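Local atomic coordinates of phosphoserine phosphatase RsbX (PDB entry 3W42), a protein that dephosphorylates the stressosome protein RsbS as a manganese-binding PPM-type phosphatase and so acts as a negative regulator of sigma-B activity in Bacillus subtilis. Residues Gln171-Ser177 with Tyr193-Gln197. Coordinates in Å, arbitrary orientation, origin at the centre of the assembly. Residues are numbered along the deposited sequence.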
loop_
_atom_site.group_PDB
_atom_site.type_symbol
_atom_site.label_atom_id
_atom_site.label_comp_id
_atom_site.label_asym_id
_atom_site.label_seq_id
_atom_site.Cartn_x
_atom_site.Cartn_y
_atom_site.Cartn_z
ATOM N N GLN A 171 -6.477 -13.345 -12.815
ATOM C CA GLN A 171 -7.530 -12.697 -13.542
ATOM C C GLN A 171 -8.419 -11.823 -12.741
ATOM O O GLN A 171 -9.321 -11.199 -13.272
ATOM C CB GLN A 171 -8.416 -13.726 -14.304
ATOM C CG GLN A 171 -7.729 -14.530 -15.345
ATOM C CD GLN A 171 -8.752 -15.363 -16.138
ATOM O OE1 GLN A 171 -9.371 -14.809 -17.079
ATOM N NE2 GLN A 171 -8.923 -16.584 -15.787
ATOM N N SER A 172 -8.213 -11.826 -11.402
ATOM C CA SER A 172 -9.022 -11.041 -10.490
ATOM C C SER A 172 -8.182 -10.842 -9.229
ATOM O O SER A 172 -7.246 -11.611 -8.968
ATOM C CB SER A 172 -10.297 -11.810 -10.174
ATOM O OG SER A 172 -10.021 -12.954 -9.406
ATOM N N VAL A 173 -8.598 -9.927 -8.373
ATOM C CA VAL A 173 -7.893 -9.730 -7.140
ATOM C C VAL A 173 -8.049 -10.963 -6.206
ATOM O O VAL A 173 -7.134 -11.300 -5.476
ATOM C CB VAL A 173 -8.205 -8.433 -6.432
ATOM C CG1 VAL A 173 -7.725 -7.237 -7.283
ATOM C CG2 VAL A 173 -9.680 -8.252 -6.071
ATOM N N GLU A 174 -9.212 -11.624 -6.218
ATOM C CA GLU A 174 -9.366 -12.828 -5.417
ATOM C C GLU A 174 -8.373 -13.883 -5.849
ATOM O O GLU A 174 -7.756 -14.579 -5.039
ATOM C CB GLU A 174 -10.792 -13.379 -5.516
ATOM C CG GLU A 174 -11.035 -14.687 -4.837
ATOM C CD GLU A 174 -12.513 -15.046 -4.842
ATOM O OE1 GLU A 174 -13.361 -14.199 -4.446
ATOM O OE2 GLU A 174 -12.887 -16.117 -5.296
ATOM N N GLU A 175 -8.264 -14.083 -7.146
ATOM C CA GLU A 175 -7.288 -15.049 -7.694
ATOM C C GLU A 175 -5.883 -14.702 -7.338
ATOM O O GLU A 175 -5.091 -15.580 -6.968
ATOM C CB GLU A 175 -7.433 -15.291 -9.185
ATOM C CG GLU A 175 -8.688 -16.062 -9.524
ATOM C CD GLU A 175 -9.160 -16.058 -10.899
ATOM O OE1 GLU A 175 -9.587 -14.923 -11.270
ATOM O OE2 GLU A 175 -9.498 -17.089 -11.451
ATOM N N ILE A 176 -5.482 -13.438 -7.426
ATOM C CA ILE A 176 -4.130 -13.059 -7.083
ATOM C C ILE A 176 -3.915 -13.306 -5.580
ATOM O O ILE A 176 -2.851 -13.786 -5.189
ATOM C CB ILE A 176 -3.848 -11.575 -7.452
ATOM C CG1 ILE A 176 -3.948 -11.340 -8.990
ATOM C CG2 ILE A 176 -2.408 -11.219 -7.020
ATOM C CD1 ILE A 176 -4.108 -9.901 -9.416
ATOM N N SER A 177 -4.872 -12.934 -4.762
ATOM C CA SER A 177 -4.727 -13.179 -3.328
ATOM C C SER A 177 -4.521 -14.683 -3.037
ATOM O O SER A 177 -3.630 -15.104 -2.303
ATOM C CB SER A 177 -5.936 -12.639 -2.597
ATOM O OG SER A 177 -5.764 -12.782 -1.190
ATOM N N TYR A 193 -1.438 -6.481 2.553
ATOM C CA TYR A 193 -1.334 -6.089 1.151
ATOM C C TYR A 193 -2.663 -5.583 0.666
ATOM O O TYR A 193 -3.728 -5.960 1.145
ATOM C CB TYR A 193 -0.774 -7.218 0.238
ATOM C CG TYR A 193 -1.528 -8.504 0.180
ATOM C CD1 TYR A 193 -2.652 -8.670 -0.599
ATOM C CD2 TYR A 193 -1.075 -9.610 0.878
ATOM C CE1 TYR A 193 -3.297 -9.916 -0.668
ATOM C CE2 TYR A 193 -1.699 -10.832 0.781
ATOM C CZ TYR A 193 -2.796 -10.988 0.034
ATOM O OH TYR A 193 -3.392 -12.234 -0.026
ATOM N N ILE A 194 -2.586 -4.709 -0.345
ATOM C CA ILE A 194 -3.726 -4.213 -1.092
ATOM C C ILE A 194 -3.502 -4.598 -2.533
ATOM O O ILE A 194 -2.470 -4.276 -3.101
ATOM C CB ILE A 194 -3.907 -2.707 -0.968
ATOM C CG1 ILE A 194 -4.091 -2.238 0.470
ATOM C CG2 ILE A 194 -5.045 -2.228 -1.882
ATOM C CD1 ILE A 194 -4.286 -0.730 0.651
ATOM N N LEU A 195 -4.463 -5.284 -3.134
ATOM C CA LEU A 195 -4.490 -5.630 -4.528
ATOM C C LEU A 195 -5.508 -4.766 -5.258
ATOM O O LEU A 195 -6.628 -4.554 -4.735
ATOM C CB LEU A 195 -4.922 -7.053 -4.712
ATOM C CG LEU A 195 -3.910 -8.094 -4.238
ATOM C CD1 LEU A 195 -4.443 -9.475 -4.172
ATOM C CD2 LEU A 195 -2.680 -8.101 -5.399
ATOM N N GLY A 196 -5.227 -4.387 -6.495
ATOM C CA GLY A 196 -6.188 -3.745 -7.341
ATOM C C GLY A 196 -6.090 -4.260 -8.771
ATOM O O GLY A 196 -5.043 -4.582 -9.276
ATOM N N GLN A 197 -7.258 -4.321 -9.396
ATOM C CA GLN A 197 -7.407 -4.624 -10.820
ATOM C C GLN A 197 -8.181 -3.453 -11.414
ATOM O O GLN A 197 -9.307 -3.184 -10.995
ATOM C CB GLN A 197 -8.107 -5.960 -11.045
ATOM C CG GLN A 197 -8.387 -6.212 -12.514
ATOM C CD GLN A 197 -8.959 -7.584 -12.726
ATOM O OE1 GLN A 197 -8.463 -8.303 -13.623
ATOM N NE2 GLN A 197 -9.957 -7.941 -12.006
HETATM O O HOH W 1 -3.228 -15.055 0.390
#
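Leu195 projects from the strand into the strand-facing side of helix 173-177, where its forked end meets one helical turn. CD1 lies 3.5 Å from Val173 O and 3.5 Å from Ser177 N, two atoms joined by a backbone helix hydrogen bond, while CD2 rests 3.5 Å from Ile176 CG2. Val173 also points toward the strand: its CG1 packs 3.8 Å from Leu195 CB, then reaches past Gly196 to within 3.6 Å of Gln197 N. With the CA atoms of Val173 and Leu195 5.9 Å apart, the start of the helix approaches the strand closely. The axes of helix 173-177 and strand 193-197 run at 140°, obliquely antiparallel, and approach to 8.4 Å. Tyr193, two residues before Leu195 and on the same face, extends its ring toward the helix, and its OH is hydrogen-bonded to Ser177 OG (2.7 Å). A water adds a second link, donating to Ser177 O and hydrogen-bonding to Tyr193 OH. At the other end, Gln197 lies against the start of the helix, its NE2 3.6 Å from Ser172 CA. Ser172 is the N-cap: its OG accepts from Glu175 N (3.1 Å) and donates to Glu175 OE1 (2.7 Å). Tyr193, Leu195 and Gln197 are this strand's contribution to the outer, helix-covered face of one sheet of the PPM-type sandwich, whereas Ile194 faces inward onto Cys40 and Val42 of the second sheet. Strand 191-198 runs between strands 10-17 and 150-154, and helix 173-179 covers all three, with Val173 and Ser177 touching Leu13 and Ile176 reaching Lys150.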